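Local coordinates for dehydrogenase (Chromobacterium violaceum, PDB 3Q2I), which probably oxidises UDP-N-acetylglucosaminuronic acid with an NAD cofactor, as a WlbA dehydrogenase of the pathway to 2,3-diacetamido-2,3-dideoxy-D-mannuronic acid, at residues D69-T74 / S96-H101. Numbering follows the deposited sequence.
Sequences DMLAQT and SEAGFH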
loop_
_atom_site.group_PDB
_atom_site.type_symbol
_atom_site.label_atom_id
_atom_site.label_comp_id
_atom_site.label_asym_id
_atom_site.label_seq_id
_atom_site.Cartn_x
_atom_site.Cartn_y
_atom_site.Cartn_z
ATOM N N ASP A 69 -2.084 -6.474 48.949
ATOM C CA ASP A 69 -2.369 -6.392 50.390
ATOM C C ASP A 69 -3.339 -5.284 50.762
ATOM O O ASP A 69 -4.262 -5.524 51.545
ATOM C CB ASP A 69 -1.082 -6.125 51.158
ATOM C CG ASP A 69 -0.152 -7.296 51.131
ATOM O OD1 ASP A 69 -0.620 -8.389 50.752
ATOM O OD2 ASP A 69 1.034 -7.111 51.473
ATOM N N MET A 70 -3.097 -4.057 50.306
ATOM C CA MET A 70 -4.009 -2.969 50.627
ATOM C C MET A 70 -5.438 -3.345 50.231
ATOM O O MET A 70 -6.384 -3.032 50.978
ATOM C CB MET A 70 -3.553 -1.623 50.042
ATOM C CG MET A 70 -4.523 -0.470 50.220
ATOM S SD MET A 70 -3.934 1.181 49.823
ATOM C CE MET A 70 -4.033 1.047 48.019
ATOM N N LEU A 71 -5.610 -4.037 49.098
ATOM C CA LEU A 71 -6.952 -4.342 48.600
ATOM C C LEU A 71 -7.636 -5.382 49.464
ATOM O O LEU A 71 -8.859 -5.350 49.625
ATOM C CB LEU A 71 -6.908 -4.861 47.159
ATOM C CG LEU A 71 -6.559 -3.778 46.138
ATOM C CD1 LEU A 71 -6.604 -4.391 44.737
ATOM C CD2 LEU A 71 -7.439 -2.519 46.204
ATOM N N ALA A 72 -6.839 -6.302 49.996
ATOM C CA ALA A 72 -7.332 -7.277 50.975
ATOM C C ALA A 72 -7.795 -6.644 52.308
ATOM O O ALA A 72 -8.541 -7.260 53.073
ATOM C CB ALA A 72 -6.258 -8.338 51.233
ATOM N N GLN A 73 -7.362 -5.425 52.603
ATOM C CA GLN A 73 -7.621 -4.843 53.910
ATOM C C GLN A 73 -8.579 -3.656 53.911
ATOM O O GLN A 73 -9.407 -3.505 54.816
ATOM C CB GLN A 73 -6.307 -4.494 54.603
ATOM C CG GLN A 73 -5.385 -5.685 54.805
ATOM C CD GLN A 73 -4.027 -5.235 55.285
ATOM O OE1 GLN A 73 -3.934 -4.265 56.043
ATOM N NE2 GLN A 73 -2.968 -5.918 54.844
ATOM N N THR A 74 -8.480 -2.799 52.904
ATOM C CA THR A 74 -9.123 -1.503 52.969
ATOM C C THR A 74 -10.634 -1.630 52.776
ATOM O O THR A 74 -11.107 -2.507 52.062
ATOM C CB THR A 74 -8.499 -0.534 51.939
ATOM O OG1 THR A 74 -8.949 0.803 52.191
ATOM C CG2 THR A 74 -8.886 -0.943 50.506
ATOM N N SER A 96 -10.994 -3.187 40.301
ATOM C CA SER A 96 -12.345 -3.492 39.881
ATOM C C SER A 96 -12.739 -4.908 40.255
ATOM O O SER A 96 -13.856 -5.144 40.761
ATOM C CB SER A 96 -12.529 -3.340 38.375
ATOM O OG SER A 96 -12.345 -2.007 37.983
ATOM N N GLU A 97 -11.842 -5.855 39.987
ATOM C CA GLU A 97 -12.132 -7.250 40.255
ATOM C C GLU A 97 -12.249 -7.546 41.763
ATOM O O GLU A 97 -12.837 -8.555 42.124
ATOM C CB GLU A 97 -11.082 -8.140 39.601
ATOM C CG GLU A 97 -11.218 -8.103 38.081
ATOM C CD GLU A 97 -10.197 -8.937 37.360
ATOM O OE1 GLU A 97 -9.250 -9.467 37.988
ATOM O OE2 GLU A 97 -10.347 -9.035 36.126
ATOM N N ALA A 98 -11.686 -6.687 42.602
ATOM C CA ALA A 98 -11.820 -6.817 44.067
ATOM C C ALA A 98 -13.000 -6.019 44.595
ATOM O O ALA A 98 -13.184 -5.901 45.810
ATOM C CB ALA A 98 -10.546 -6.338 44.782
ATOM N N GLY A 99 -13.788 -5.415 43.718
ATOM C CA GLY A 99 -14.972 -4.694 44.176
ATOM C C GLY A 99 -14.875 -3.215 44.501
ATOM O O GLY A 99 -15.777 -2.687 45.156
ATOM N N PHE A 100 -13.869 -2.504 43.973
ATOM C CA PHE A 100 -13.695 -1.070 44.246
ATOM C C PHE A 100 -13.937 -0.190 43.027
ATOM O O PHE A 100 -13.556 -0.567 41.897
ATOM C CB PHE A 100 -12.281 -0.777 44.757
ATOM C CG PHE A 100 -11.923 -1.493 46.042
ATOM C CD1 PHE A 100 -12.162 -0.880 47.272
ATOM C CD2 PHE A 100 -11.383 -2.769 46.017
ATOM C CE1 PHE A 100 -11.846 -1.542 48.445
ATOM C CE2 PHE A 100 -11.084 -3.448 47.204
ATOM C CZ PHE A 100 -11.323 -2.825 48.408
ATOM N N HIS A 101 -14.574 0.952 43.226
ATOM C CA HIS A 101 -14.439 2.096 42.321
ATOM C C HIS A 101 -12.995 2.557 42.248
ATOM O O HIS A 101 -12.219 2.438 43.217
ATOM C CB HIS A 101 -15.299 3.265 42.830
ATOM C CG HIS A 101 -16.708 2.884 43.143
ATOM N ND1 HIS A 101 -17.627 2.545 42.172
ATOM C CD2 HIS A 101 -17.360 2.781 44.331
ATOM C CE1 HIS A 101 -18.802 2.319 42.735
ATOM N NE2 HIS A 101 -18.659 2.428 44.045
#
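In this NAD-binding Rossmann fold the Phe100 ring reaches from the turn after helix 88-97 to Leu71 and Thr74, with two backbone carbonyl oxygens at its edge: Leu71 O, 3.7 Å from Phe100 CZ and near the ring plane, and Thr74 O, in plane. Ala98 CB of its own segment also lies in that plane at the edge. Above the plane, near the CD2-CE2 side, stands a methyl, Leu71 CD2, 3.9 Å from Phe100 CE2. Thr74 CG2 comes in obliquely on the same side of the plane, 3.7 Å from Phe100 CE1. The two helices leading into and out of strand 78-81 pack over one face of the parallel sheet; Leu71 and Phe100 both rest on Val79 of that strand. The carbonyl oxygens facing the ring's C-H edge probably add a weak electrostatic attraction to the apolar packing. With CG anti to the carbonyl carbon (chi1 -60°), the Phe100 ring is laid against Leu71 and Thr74. Leu71 CD1 takes the other neighbour, Ala98 CB, at 4.4 Å. Thr74 divides its branches: the methyl meets the ring, while OG1, anti to the backbone N (chi1 -168°), hydrogen-bonds Asp43 and the amide of Ala76. Before Phe100 a Schellman motif ends the helix at Gly99, with a positive phi of 91° and two bonds back into the last turn, one of them Gly99 N to Ser96 O at 3.0 Å.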